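Local coordinates for putative exported protein (Bacteroides fragilis NCTC 9343, PDB 3IEE) that is of unknown function but forms a mainly helical, strand-free fold and is probably exported, perhaps as a lipoprotein, at residues A76-P81 / Q95-L100. Numbering follows the deposited sequence.
Sequences AIVLNP and QNYTGL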
loop_
_atom_site.group_PDB
_atom_site.type_symbol
_atom_site.label_atom_id
_atom_site.label_comp_id
_atom_site.label_asym_id
_atom_site.label_seq_id
_atom_site.Cartn_x
_atom_site.Cartn_y
_atom_site.Cartn_z
ATOM N N ALA A 76 -11.245 -8.991 -13.127
ATOM C CA ALA A 76 -12.375 -9.965 -13.010
ATOM C C ALA A 76 -12.459 -10.525 -11.586
ATOM O O ALA A 76 -13.537 -10.814 -11.065
ATOM C CB ALA A 76 -12.221 -11.127 -14.018
ATOM N N ILE A 77 -11.313 -10.661 -10.939
ATOM C CA ILE A 77 -11.290 -11.208 -9.620
ATOM C C ILE A 77 -11.656 -10.113 -8.628
ATOM O O ILE A 77 -12.568 -10.288 -7.811
ATOM C CB ILE A 77 -9.922 -11.820 -9.328
ATOM C CG1 ILE A 77 -9.630 -12.912 -10.368
ATOM C CG2 ILE A 77 -9.852 -12.347 -7.881
ATOM C CD1 ILE A 77 -8.241 -13.568 -10.254
ATOM N N VAL A 78 -10.962 -8.974 -8.690
ATOM C CA VAL A 78 -11.137 -7.968 -7.613
ATOM C C VAL A 78 -12.509 -7.269 -7.661
ATOM O O VAL A 78 -13.045 -6.842 -6.634
ATOM C CB VAL A 78 -9.988 -6.956 -7.597
ATOM C CG1 VAL A 78 -8.664 -7.648 -7.292
ATOM C CG2 VAL A 78 -9.884 -6.190 -8.927
ATOM N N LEU A 79 -13.085 -7.171 -8.848
ATOM C CA LEU A 79 -14.413 -6.553 -8.959
ATOM C C LEU A 79 -15.514 -7.541 -8.593
ATOM O O LEU A 79 -16.678 -7.159 -8.586
ATOM C CB LEU A 79 -14.687 -5.998 -10.353
ATOM C CG LEU A 79 -13.847 -4.746 -10.740
ATOM C CD1 LEU A 79 -13.926 -4.449 -12.277
ATOM C CD2 LEU A 79 -14.341 -3.555 -9.883
ATOM N N ASN A 80 -15.158 -8.801 -8.339
ATOM C CA ASN A 80 -16.156 -9.816 -8.019
ATOM C C ASN A 80 -15.835 -10.562 -6.728
ATOM O O ASN A 80 -15.680 -11.769 -6.748
ATOM C CB ASN A 80 -16.350 -10.761 -9.206
ATOM C CG ASN A 80 -16.901 -10.038 -10.399
ATOM O OD1 ASN A 80 -18.079 -9.662 -10.398
ATOM N ND2 ASN A 80 -16.045 -9.779 -11.414
ATOM N N PRO A 81 -15.743 -9.838 -5.604
ATOM C CA PRO A 81 -15.433 -10.540 -4.363
ATOM C C PRO A 81 -16.526 -11.580 -4.099
ATOM O O PRO A 81 -17.712 -11.333 -4.379
ATOM C CB PRO A 81 -15.449 -9.428 -3.292
ATOM C CG PRO A 81 -16.327 -8.367 -3.869
ATOM C CD PRO A 81 -16.013 -8.413 -5.363
ATOM N N GLN A 95 -17.061 -0.930 -4.823
ATOM C CA GLN A 95 -17.131 0.531 -4.910
ATOM C C GLN A 95 -15.746 1.168 -4.926
ATOM O O GLN A 95 -15.473 2.058 -5.723
ATOM C CB GLN A 95 -17.897 0.985 -3.696
ATOM C CG GLN A 95 -18.291 2.395 -3.556
ATOM C CD GLN A 95 -19.071 2.517 -2.245
ATOM O OE1 GLN A 95 -20.201 2.011 -2.134
ATOM N NE2 GLN A 95 -18.429 3.093 -1.219
ATOM N N ASN A 96 -14.869 0.702 -4.024
ATOM C CA ASN A 96 -13.519 1.245 -3.940
ATOM C C ASN A 96 -12.705 0.872 -5.200
ATOM O O ASN A 96 -11.984 1.721 -5.757
ATOM C CB ASN A 96 -12.834 0.795 -2.634
ATOM C CG ASN A 96 -13.197 1.666 -1.425
ATOM O OD1 ASN A 96 -12.698 2.797 -1.252
ATOM N ND2 ASN A 96 -14.081 1.164 -0.604
ATOM N N TYR A 97 -12.781 -0.369 -5.652
ATOM C CA TYR A 97 -12.077 -0.751 -6.896
ATOM C C TYR A 97 -12.599 0.037 -8.088
ATOM O O TYR A 97 -11.817 0.511 -8.931
ATOM C CB TYR A 97 -12.190 -2.247 -7.127
ATOM C CG TYR A 97 -11.088 -3.034 -6.480
ATOM C CD1 TYR A 97 -9.761 -2.874 -6.894
ATOM C CD2 TYR A 97 -11.349 -3.895 -5.399
ATOM C CE1 TYR A 97 -8.719 -3.562 -6.328
ATOM C CE2 TYR A 97 -10.311 -4.604 -4.825
ATOM C CZ TYR A 97 -8.989 -4.437 -5.276
ATOM O OH TYR A 97 -7.970 -5.161 -4.704
ATOM N N THR A 98 -13.912 0.165 -8.165
ATOM C CA THR A 98 -14.534 0.889 -9.294
ATOM C C THR A 98 -14.036 2.342 -9.303
ATOM O O THR A 98 -13.618 2.858 -10.363
ATOM C CB THR A 98 -16.065 0.784 -9.270
ATOM O OG1 THR A 98 -16.432 -0.592 -9.429
ATOM C CG2 THR A 98 -16.692 1.618 -10.422
ATOM N N GLY A 99 -14.052 2.967 -8.130
ATOM C CA GLY A 99 -13.552 4.328 -7.952
ATOM C C GLY A 99 -12.091 4.484 -8.275
ATOM O O GLY A 99 -11.666 5.481 -8.891
ATOM N N LEU A 100 -11.286 3.509 -7.872
ATOM C CA LEU A 100 -9.874 3.499 -8.199
ATOM C C LEU A 100 -9.634 3.438 -9.708
ATOM O O LEU A 100 -8.852 4.247 -10.265
ATOM C CB LEU A 100 -9.198 2.283 -7.510
ATOM C CG LEU A 100 -7.727 2.081 -7.892
ATOM C CD1 LEU A 100 -6.871 3.345 -7.757
ATOM C CD2 LEU A 100 -7.137 0.948 -7.097
#
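Val78 lies across one face of the Tyr97 ring, and this CH-pi contact is the main element of a small apolar interface between the short helix 75-78 and the long helix 87-119. The branch carbon leads: Val78 CB sits 3.7 Å from the centroid of the Tyr97 ring, 15° off the ring normal and displaced toward the rim on the CZ-CE2 side. Both methyls lie over the same face: Val78 CG1 reaches toward the phenol oxygen, 3.7 Å from Tyr97 OH, while Val78 CG2 sits over the ring, 3.9 Å from Tyr97 CD1. With chi1 at -63°, CG1 is anti to the carbonyl carbon and CG2 lies between the backbone N and carbonyl carbon, which turns both methyls onto the ring. The backbone joins in as well, since Val78 O comes within 3.6 Å of Tyr97 CD2.

Leu79 extends the contact toward the root of the tyrosine. Its side chain starts off across the contact, and with chi2 at 166° CD1 is extended while CD2 branches toward helix 87-119. There Leu79 CD2 fits between two neighbouring side chains, 3.7 Å from Tyr97 CB and equally far from Thr98 OG1. The latter approach is merely van der Waals; the threonine hydroxyl is hydrogen-bonded to Lys94 O, one turn back in its own helix. No hydrogen bond joins the two segments. Just after Val78, Asn80 ND2 donates a nearly straight bond of 2.7 Å to Ala76 O, which folds the Asn80 side chain back onto Ala76.

Helix 17-40 secures both partners: Tyr29 OH hydrogen-bonds to Val78 O and Ser33 OG to Tyr97 OH, while Leu37 also packs on Tyr97. With Ile147 of helix 123-162 touching the same tyrosine, the short helix is docked beside a junction of three long helices.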